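Local structure of cGAS/DncV-like nucleotidyltransferase in E. coli homolog (Elizabethkingia meningoseptica ATCC 13253 = NBRC 12535, 6E0O) at residues A[22-26]-A[129-133]; A[175-179]-A[259-263]; A[67-73]-A[141-145]. The protein synthesises cyclic dinucleotide second messengers from nucleoside triphosphates, very probably with magnesium as cofactor, as the signalling enzyme of a CBASS antiphage defence system. One frame throughout, in Å; residues are numbered along the deposited sequence.

After the short helix 5-11 the chain enters helix 21-38, whose first turn supplies one side of contact 1; the partner, residues 129-133, comes 103 residues later, just before strand 135-147. Inside that loop strand 62-68 ends in the turn of contact 3, whose own loop of about 68 residues closes only at 141-145. Contacts 1 and 3 therefore cross, with centres 29 Å apart: contact 1 ties helix 21-38 to the loop before strand 135-147, contact 3 the end of strand 62-68 and its turn to that strand. Contact 2 follows in series: helix 171-184 meets the loop 259-263 after 79 largely helical residues. Its centre is 28 Å from that of contact 1, across the chain's centre, and 20 Å from that of contact 3.

Contact 1. Residues A[22-26]-A[129-133]; sequences KCQNA and NSNRI
At the edge of the nucleotidyltransferase core, the first turn of helix 21-38 is joined to the type I beta turn Asn129-Arg132 that leads into strand 135-147. Residues 22-26 are helical throughout. The turn is closed weakly by Arg132 N to Asn129 O at 3.3 Å, while the firmer bond between the two ends runs from Asn129 N to Arg132 O at 2.9 Å; Asn129, with chi1 p, forms an Asx turn by accepting from Asn131 N at OD1 (2.8 Å). Lys22 and Arg132 have the closest CA atoms, 4.1 Å apart. Two hydrogen bonds join the segments: Ile133 N to Lys22 O at 3.1 Å and 166°, and Asn25 ND2 (chi1 m) to Asn131 O at 2.8 Å and 169°. Lys22 O also accepts the helical bond from Ala26 N at 3.2 Å, so the loop shares an oxygen with the helix. Next to these bonds Ile133 (chi1 p, chi2 t) makes an apolar patch, with CD1 3.7 Å from Cys23 CB and CG1 3.8 Å from Ala26 CB; Cys23 and Ile133 both touch Tyr50, a residue probably involved in GTP binding. Lys22 (m, t, p, t) runs beside the turn; its NZ bonds Asn59 and two waters, each of which donates to Asn129 O. Arg132 extends to Gln29. The arrangement is a helix start docked on a beta turn between strands 124-126 and 135-147 of the nucleotidyltransferase fold.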
loop_
_atom_site.group_PDB
_atom_site.type_symbol
_atom_site.label_atom_id
_atom_site.label_comp_id
_atom_site.label_asym_id
_atom_site.label_seq_id
_atom_site.Cartn_x
_atom_site.Cartn_y
_atom_site.Cartn_z
ATOM N N LYS A 22 -1.761 -15.059 12.896
ATOM C CA LYS A 22 -2.390 -15.467 11.643
ATOM C C LYS A 22 -1.659 -14.892 10.436
ATOM O O LYS A 22 -1.716 -15.478 9.352
ATOM C CB LYS A 22 -3.872 -15.080 11.639
ATOM C CG LYS A 22 -4.738 -15.920 12.582
ATOM C CD LYS A 22 -6.192 -15.462 12.612
ATOM C CE LYS A 22 -6.951 -15.801 11.339
ATOM N NZ LYS A 22 -8.381 -15.343 11.407
ATOM N N CYS A 23 -0.971 -13.757 10.600
ATOM C CA CYS A 23 -0.143 -13.229 9.523
ATOM C C CYS A 23 1.112 -14.082 9.352
ATOM O O CYS A 23 1.447 -14.492 8.238
ATOM C CB CYS A 23 0.234 -11.775 9.808
ATOM S SG CYS A 23 1.259 -11.029 8.520
ATOM N N GLN A 24 1.815 -14.337 10.460
ATOM C CA GLN A 24 2.978 -15.217 10.421
ATOM C C GLN A 24 2.630 -16.554 9.786
ATOM O O GLN A 24 3.384 -17.068 8.953
ATOM C CB GLN A 24 3.507 -15.417 11.844
ATOM C CG GLN A 24 3.962 -14.131 12.535
ATOM C CD GLN A 24 4.342 -14.344 13.992
ATOM O OE1 GLN A 24 4.015 -15.372 14.587
ATOM N NE2 GLN A 24 5.033 -13.367 14.574
ATOM N N ASN A 25 1.490 -17.133 10.164
ATOM C CA ASN A 25 1.103 -18.439 9.633
ATOM C C ASN A 25 0.928 -18.382 8.121
ATOM O O ASN A 25 1.373 -19.277 7.396
ATOM C CB ASN A 25 -0.184 -18.938 10.284
ATOM C CG ASN A 25 0.025 -19.415 11.698
ATOM O OD1 ASN A 25 1.163 -19.624 12.139
ATOM N ND2 ASN A 25 -1.073 -19.607 12.418
ATOM N N ALA A 26 0.255 -17.346 7.626
ATOM C CA ALA A 26 0.093 -17.212 6.183
ATOM C C ALA A 26 1.448 -17.112 5.491
ATOM O O ALA A 26 1.694 -17.785 4.483
ATOM C CB ALA A 26 -0.771 -15.996 5.857
ATOM N N ASN A 129 -8.108 -18.849 6.637
ATOM C CA ASN A 129 -8.959 -19.748 7.404
ATOM C C ASN A 129 -8.838 -19.351 8.867
ATOM O O ASN A 129 -8.340 -18.265 9.189
ATOM C CB ASN A 129 -8.602 -21.208 7.100
ATOM C CG ASN A 129 -7.173 -21.549 7.457
ATOM O OD1 ASN A 129 -6.600 -20.982 8.374
ATOM N ND2 ASN A 129 -6.589 -22.483 6.723
ATOM N N SER A 130 -9.311 -20.224 9.756
ATOM C CA SER A 130 -9.330 -19.891 11.174
ATOM C C SER A 130 -7.942 -19.564 11.702
ATOM O O SER A 130 -7.821 -18.867 12.715
ATOM C CB SER A 130 -9.884 -21.062 11.987
ATOM O OG SER A 130 -11.197 -21.381 11.593
ATOM N N ASN A 131 -6.893 -20.079 11.053
ATOM C CA ASN A 131 -5.535 -19.942 11.563
ATOM C C ASN A 131 -4.602 -19.113 10.690
ATOM O O ASN A 131 -3.422 -18.966 11.040
ATOM C CB ASN A 131 -4.919 -21.329 11.789
ATOM C CG ASN A 131 -5.625 -22.106 12.869
ATOM O OD1 ASN A 131 -5.989 -21.555 13.909
ATOM N ND2 ASN A 131 -5.844 -23.387 12.625
ATOM N N ARG A 132 -5.076 -18.558 9.581
ATOM C CA ARG A 132 -4.199 -17.746 8.755
ATOM C C ARG A 132 -5.016 -16.697 8.025
ATOM O O ARG A 132 -6.154 -16.948 7.623
ATOM C CB ARG A 132 -3.364 -18.587 7.780
ATOM C CG ARG A 132 -4.092 -19.087 6.583
ATOM C CD ARG A 132 -3.167 -19.874 5.579
ATOM N NE ARG A 132 -4.045 -20.183 4.469
ATOM C CZ ARG A 132 -4.471 -21.384 4.125
ATOM N NH1 ARG A 132 -4.000 -22.470 4.720
ATOM N NH2 ARG A 132 -5.348 -21.483 3.143
ATOM N N ILE A 133 -4.421 -15.515 7.867
ATOM C CA ILE A 133 -5.048 -14.470 7.078
ATOM C C ILE A 133 -5.003 -14.848 5.603
ATOM O O ILE A 133 -4.215 -15.693 5.167
ATOM C CB ILE A 133 -4.405 -13.093 7.316
ATOM C CG1 ILE A 133 -2.933 -13.116 6.925
ATOM C CG2 ILE A 133 -4.595 -12.673 8.768
ATOM C CD1 ILE A 133 -2.249 -11.758 7.072
HETATM O O HOH W 1 -8.706 -15.587 8.263
HETATM O O HOH W 2 -10.703 -16.563 10.648
#

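Contact 2. Residues A[175-179]-A[259-263]; sequences YSNGT and EVNRL
Asn177, on the helix 171-184, makes the one hydrogen bond between the two segments. Its chi1 is m (-73°) with chi2 at -12°, and its CA-to-CB bond points toward the loop, so that ND2 donates to Val260 O at 2.9 Å and 157°. The same ND2 lies 3.2 Å from Asn261 O, but the angle there is too poor for a hydrogen bond; it also sits 3.7 Å from Arg262 CB. Residues 175-179 are helical, whereas 259-263 form a type I beta turn from Glu259 to Arg262, closed by Arg262 N to Glu259 O at 2.9 Å, with Arg262 at phi/psi 62/14. The closest CA atoms, Asn177 and Val260, are 6.2 Å apart. Val260, with chi1 t, brings CG1 to 3.6 Å from Gly178 N and 4.0 Å from Asn177 CB. Asn261, chi1 p, points away from the helix: OD1 accepts from Leu263 N at 2.8 Å, an Asx turn that follows on from the beta turn, and ND2 donates to Glu259 OE1 at 2.8 Å. Tyr224 of helix 216-224 touches the side chains of Asn177, Val260 and Arg262, adding a third element to the packing. Helix 171-184 is thus packed against the turn-containing loop between helices 236-252 and 275-289.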
loop_
_atom_site.group_PDB
_atom_site.type_symbol
_atom_site.label_atom_id
_atom_site.label_comp_id
_atom_site.label_asym_id
_atom_site.label_seq_id
_atom_site.Cartn_x
_atom_site.Cartn_y
_atom_site.Cartn_z
ATOM N N TYR A 175 8.704 2.118 1.173
ATOM C CA TYR A 175 8.849 1.743 2.573
ATOM C C TYR A 175 9.805 2.699 3.283
ATOM O O TYR A 175 9.486 3.261 4.341
ATOM C CB TYR A 175 9.348 0.288 2.705
ATOM C CG TYR A 175 9.781 0.043 4.124
ATOM C CD1 TYR A 175 8.841 -0.196 5.115
ATOM C CD2 TYR A 175 11.119 0.134 4.494
ATOM C CE1 TYR A 175 9.212 -0.353 6.432
ATOM C CE2 TYR A 175 11.501 -0.017 5.817
ATOM C CZ TYR A 175 10.540 -0.264 6.776
ATOM O OH TYR A 175 10.879 -0.412 8.093
ATOM N N SER A 176 10.989 2.903 2.713
ATOM C CA SER A 176 12.018 3.665 3.414
ATOM C C SER A 176 11.624 5.129 3.572
ATOM O O SER A 176 11.817 5.714 4.647
ATOM C CB SER A 176 13.334 3.553 2.657
ATOM O OG SER A 176 13.756 2.207 2.645
ATOM N N ASN A 177 11.093 5.733 2.516
ATOM C CA ASN A 177 10.737 7.145 2.596
ATOM C C ASN A 177 9.575 7.376 3.554
ATOM O O ASN A 177 9.552 8.378 4.277
ATOM C CB ASN A 177 10.431 7.704 1.211
ATOM C CG ASN A 177 11.674 7.884 0.372
ATOM O OD1 ASN A 177 12.795 7.803 0.875
ATOM N ND2 ASN A 177 11.481 8.141 -0.913
ATOM N N GLY A 178 8.596 6.474 3.576
ATOM C CA GLY A 178 7.487 6.643 4.500
ATOM C C GLY A 178 7.926 6.476 5.941
ATOM O O GLY A 178 7.464 7.187 6.836
ATOM N N THR A 179 8.819 5.522 6.185
ATOM C CA THR A 179 9.355 5.327 7.523
ATOM C C THR A 179 10.135 6.547 7.974
ATOM O O THR A 179 9.964 7.017 9.105
ATOM C CB THR A 179 10.214 4.063 7.531
ATOM O OG1 THR A 179 9.385 2.932 7.225
ATOM C CG2 THR A 179 10.878 3.842 8.871
ATOM N N GLU A 259 5.067 10.509 -5.587
ATOM C CA GLU A 259 4.823 9.272 -4.864
ATOM C C GLU A 259 5.723 9.250 -3.637
ATOM O O GLU A 259 6.691 10.003 -3.547
ATOM C CB GLU A 259 5.071 8.069 -5.776
ATOM C CG GLU A 259 4.061 8.020 -6.930
ATOM C CD GLU A 259 4.147 6.794 -7.810
ATOM O OE1 GLU A 259 5.143 6.057 -7.730
ATOM O OE2 GLU A 259 3.206 6.563 -8.599
ATOM N N VAL A 260 5.384 8.395 -2.672
ATOM C CA VAL A 260 6.223 8.251 -1.485
ATOM C C VAL A 260 7.644 7.894 -1.885
ATOM O O VAL A 260 8.604 8.324 -1.240
ATOM C CB VAL A 260 5.633 7.212 -0.511
ATOM C CG1 VAL A 260 6.543 7.065 0.694
ATOM C CG2 VAL A 260 4.231 7.604 -0.070
ATOM N N ASN A 261 7.805 7.113 -2.960
ATOM C CA ASN A 261 9.132 6.706 -3.411
ATOM C C ASN A 261 9.983 7.874 -3.897
ATOM O O ASN A 261 11.190 7.697 -4.072
ATOM C CB ASN A 261 9.026 5.621 -4.491
ATOM C CG ASN A 261 8.248 6.065 -5.713
ATOM O OD1 ASN A 261 8.442 7.158 -6.230
ATOM N ND2 ASN A 261 7.357 5.208 -6.178
ATOM N N ARG A 262 9.392 9.043 -4.135
ATOM C CA ARG A 262 10.093 10.251 -4.573
ATOM C C ARG A 262 10.779 10.091 -5.923
ATOM O O ARG A 262 11.610 10.932 -6.301
ATOM C CB ARG A 262 11.090 10.774 -3.531
ATOM C CG ARG A 262 10.427 11.492 -2.383
ATOM C CD ARG A 262 11.431 12.243 -1.528
ATOM N NE ARG A 262 10.813 13.398 -0.886
ATOM C CZ ARG A 262 11.253 13.963 0.234
ATOM N NH1 ARG A 262 12.318 13.477 0.856
ATOM N NH2 ARG A 262 10.616 15.011 0.737
ATOM N N LEU A 263 10.453 9.036 -6.659
ATOM C CA LEU A 263 11.053 8.783 -7.955
ATOM C C LEU A 263 10.155 9.197 -9.103
ATOM O O LEU A 263 10.660 9.450 -10.200
ATOM C CB LEU A 263 11.358 7.291 -8.104
ATOM C CG LEU A 263 12.444 6.760 -7.172
ATOM C CD1 LEU A 263 12.387 5.250 -7.120
ATOM C CD2 LEU A 263 13.807 7.238 -7.638
#

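Contact 3. Residues A[67-73]-A[141-145]; sequences RYDDAFY and FVLKR
Phe72 lays one ring face over Val142: CG1 of Val142 stands 3.9 Å from the Phe72 ring centroid and 3° off the normal, a CH-pi contact, with Phe72 CD1 3.7 Å from Val142 CB. Phe72 has chi1 m, and Val142 chi1 t. The ring lies where strand 62-68 has ended and 70-72 turn with helical phi/psi, held by Phe72 N and Tyr73 N to Asp69 O at 2.9 and 2.8 Å. Residues 141-145 are extended. Nearest CA atoms are Arg67 and Phe141, 5.3 Å apart. After Tyr68 the chain leaves the sheet while strand 135-147 continues, and water 3 links them, giving a proton to Tyr68 O (2.7 Å) and accepting from Val142 N (2.9 Å). Around Val142 CG2 gather Arg67 CD and Asp69 CB, both at 3.7 Å. Arg67 NE bridges Asp69 OD2 at 2.8 Å, and that oxygen also bonds Thr43. Tyr68 CB meets Phe141 CE1 at 4.0 Å. The chemistry implies a handover: backbone bonding of Tyr68 with Cys140 joins the parallel strands, and past it side-chain packing and one water take over between turn and continuing strand.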
loop_
_atom_site.group_PDB
_atom_site.type_symbol
_atom_site.label_atom_id
_atom_site.label_comp_id
_atom_site.label_asym_id
_atom_site.label_seq_id
_atom_site.Cartn_x
_atom_site.Cartn_y
_atom_site.Cartn_z
ATOM N N ARG A 67 9.408 -12.247 -6.201
ATOM C CA ARG A 67 10.182 -11.662 -7.288
ATOM C C ARG A 67 11.088 -12.734 -7.885
ATOM O O ARG A 67 12.055 -13.173 -7.250
ATOM C CB ARG A 67 11.007 -10.493 -6.758
ATOM C CG ARG A 67 11.758 -9.719 -7.833
ATOM C CD ARG A 67 12.641 -8.639 -7.222
ATOM N NE ARG A 67 13.720 -9.208 -6.418
ATOM C CZ ARG A 67 14.458 -8.509 -5.570
ATOM N NH1 ARG A 67 14.228 -7.211 -5.418
ATOM N NH2 ARG A 67 15.404 -9.102 -4.863
ATOM N N TYR A 68 10.768 -13.172 -9.100
ATOM C CA TYR A 68 11.592 -14.139 -9.805
ATOM C C TYR A 68 12.769 -13.360 -10.363
ATOM O O TYR A 68 12.596 -12.483 -11.215
ATOM C CB TYR A 68 10.802 -14.832 -10.911
ATOM C CG TYR A 68 11.589 -15.986 -11.477
ATOM C CD1 TYR A 68 12.556 -15.780 -12.448
ATOM C CD2 TYR A 68 11.403 -17.273 -11.000
ATOM C CE1 TYR A 68 13.295 -16.830 -12.951
ATOM C CE2 TYR A 68 12.137 -18.326 -11.487
ATOM C CZ TYR A 68 13.083 -18.102 -12.462
ATOM O OH TYR A 68 13.802 -19.172 -12.940
ATOM N N ASP A 69 13.966 -13.654 -9.874
ATOM C CA ASP A 69 15.073 -12.734 -10.103
ATOM C C ASP A 69 16.401 -13.453 -10.273
ATOM O O ASP A 69 17.455 -12.834 -10.083
ATOM C CB ASP A 69 15.143 -11.717 -8.975
ATOM C CG ASP A 69 15.262 -12.365 -7.616
ATOM O OD1 ASP A 69 15.600 -13.568 -7.556
ATOM O OD2 ASP A 69 15.024 -11.676 -6.611
ATOM N N ASP A 70 16.367 -14.724 -10.662
ATOM C CA ASP A 70 17.578 -15.514 -10.830
ATOM C C ASP A 70 18.591 -14.831 -11.737
ATOM O O ASP A 70 19.796 -14.934 -11.495
ATOM C CB ASP A 70 17.180 -16.885 -11.390
ATOM C CG ASP A 70 18.332 -17.850 -11.471
ATOM O OD1 ASP A 70 19.019 -18.058 -10.452
ATOM O OD2 ASP A 70 18.530 -18.426 -12.562
ATOM N N ALA A 71 18.128 -14.106 -12.758
ATOM C CA ALA A 71 19.049 -13.460 -13.687
ATOM C C ALA A 71 19.804 -12.301 -13.044
ATOM O O ALA A 71 20.924 -11.983 -13.464
ATOM C CB ALA A 71 18.285 -12.950 -14.913
ATOM N N PHE A 72 19.203 -11.646 -12.055
ATOM C CA PHE A 72 19.787 -10.482 -11.403
ATOM C C PHE A 72 20.444 -10.816 -10.075
ATOM O O PHE A 72 21.419 -10.158 -9.703
ATOM C CB PHE A 72 18.706 -9.425 -11.148
ATOM C CG PHE A 72 18.173 -8.799 -12.395
ATOM C CD1 PHE A 72 17.095 -9.359 -13.055
ATOM C CD2 PHE A 72 18.758 -7.659 -12.918
ATOM C CE1 PHE A 72 16.613 -8.796 -14.217
ATOM C CE2 PHE A 72 18.277 -7.087 -14.076
ATOM C CZ PHE A 72 17.201 -7.658 -14.727
ATOM N N TYR A 73 19.904 -11.796 -9.347
ATOM C CA TYR A 73 20.428 -12.247 -8.057
ATOM C C TYR A 73 20.615 -13.754 -8.160
ATOM O O TYR A 73 19.857 -14.538 -7.575
ATOM C CB TYR A 73 19.485 -11.851 -6.918
ATOM C CG TYR A 73 19.277 -10.350 -6.875
ATOM C CD1 TYR A 73 20.264 -9.509 -6.376
ATOM C CD2 TYR A 73 18.110 -9.770 -7.357
ATOM C CE1 TYR A 73 20.094 -8.141 -6.357
ATOM C CE2 TYR A 73 17.939 -8.404 -7.348
ATOM C CZ TYR A 73 18.933 -7.595 -6.845
ATOM O OH TYR A 73 18.770 -6.233 -6.818
ATOM N N PHE A 141 8.901 -9.608 -11.713
ATOM C CA PHE A 141 10.297 -9.578 -12.106
ATOM C C PHE A 141 10.950 -8.291 -11.604
ATOM O O PHE A 141 10.276 -7.336 -11.206
ATOM C CB PHE A 141 10.421 -9.602 -13.635
ATOM C CG PHE A 141 9.962 -10.882 -14.298
ATOM C CD1 PHE A 141 10.462 -12.113 -13.914
ATOM C CD2 PHE A 141 9.062 -10.836 -15.347
ATOM C CE1 PHE A 141 10.060 -13.273 -14.559
ATOM C CE2 PHE A 141 8.660 -11.998 -15.987
ATOM C CZ PHE A 141 9.152 -13.211 -15.585
ATOM N N VAL A 142 12.285 -8.276 -11.637
ATOM C CA VAL A 142 13.035 -7.049 -11.407
ATOM C C VAL A 142 12.743 -6.034 -12.497
ATOM O O VAL A 142 12.643 -6.370 -13.685
ATOM C CB VAL A 142 14.540 -7.363 -11.367
ATOM C CG1 VAL A 142 15.375 -6.085 -11.339
ATOM C CG2 VAL A 142 14.877 -8.239 -10.186
ATOM N N LEU A 143 12.620 -4.777 -12.088
ATOM C CA LEU A 143 12.434 -3.648 -12.983
ATOM C C LEU A 143 13.518 -2.613 -12.730
ATOM O O LEU A 143 13.810 -2.286 -11.577
ATOM C CB LEU A 143 11.091 -2.975 -12.715
ATOM C CG LEU A 143 10.873 -1.627 -13.402
ATOM C CD1 LEU A 143 10.649 -1.843 -14.885
ATOM C CD2 LEU A 143 9.722 -0.867 -12.769
ATOM N N LYS A 144 14.074 -2.060 -13.805
ATOM C CA LYS A 144 14.964 -0.912 -13.709
ATOM C C LYS A 144 14.430 0.188 -14.606
ATOM O O LYS A 144 14.143 -0.058 -15.780
ATOM C CB LYS A 144 16.392 -1.290 -14.087
ATOM C CG LYS A 144 16.932 -2.315 -13.115
ATOM C CD LYS A 144 18.366 -2.675 -13.348
ATOM C CE LYS A 144 18.831 -3.558 -12.209
ATOM N NZ LYS A 144 20.235 -3.989 -12.371
ATOM N N ARG A 145 14.278 1.389 -14.042
ATOM C CA ARG A 145 13.756 2.523 -14.788
ATOM C C ARG A 145 14.461 3.795 -14.352
ATOM O O ARG A 145 14.761 3.985 -13.169
ATOM C CB ARG A 145 12.258 2.735 -14.549
ATOM C CG ARG A 145 11.369 1.741 -15.260
ATOM C CD ARG A 145 11.575 1.777 -16.763
ATOM N NE ARG A 145 10.923 0.642 -17.413
ATOM C CZ ARG A 145 9.608 0.523 -17.566
ATOM N NH1 ARG A 145 8.794 1.468 -17.110
ATOM N NH2 ARG A 145 9.103 -0.543 -18.171
HETATM O O HOH W 3 13.724 -10.536 -12.706
#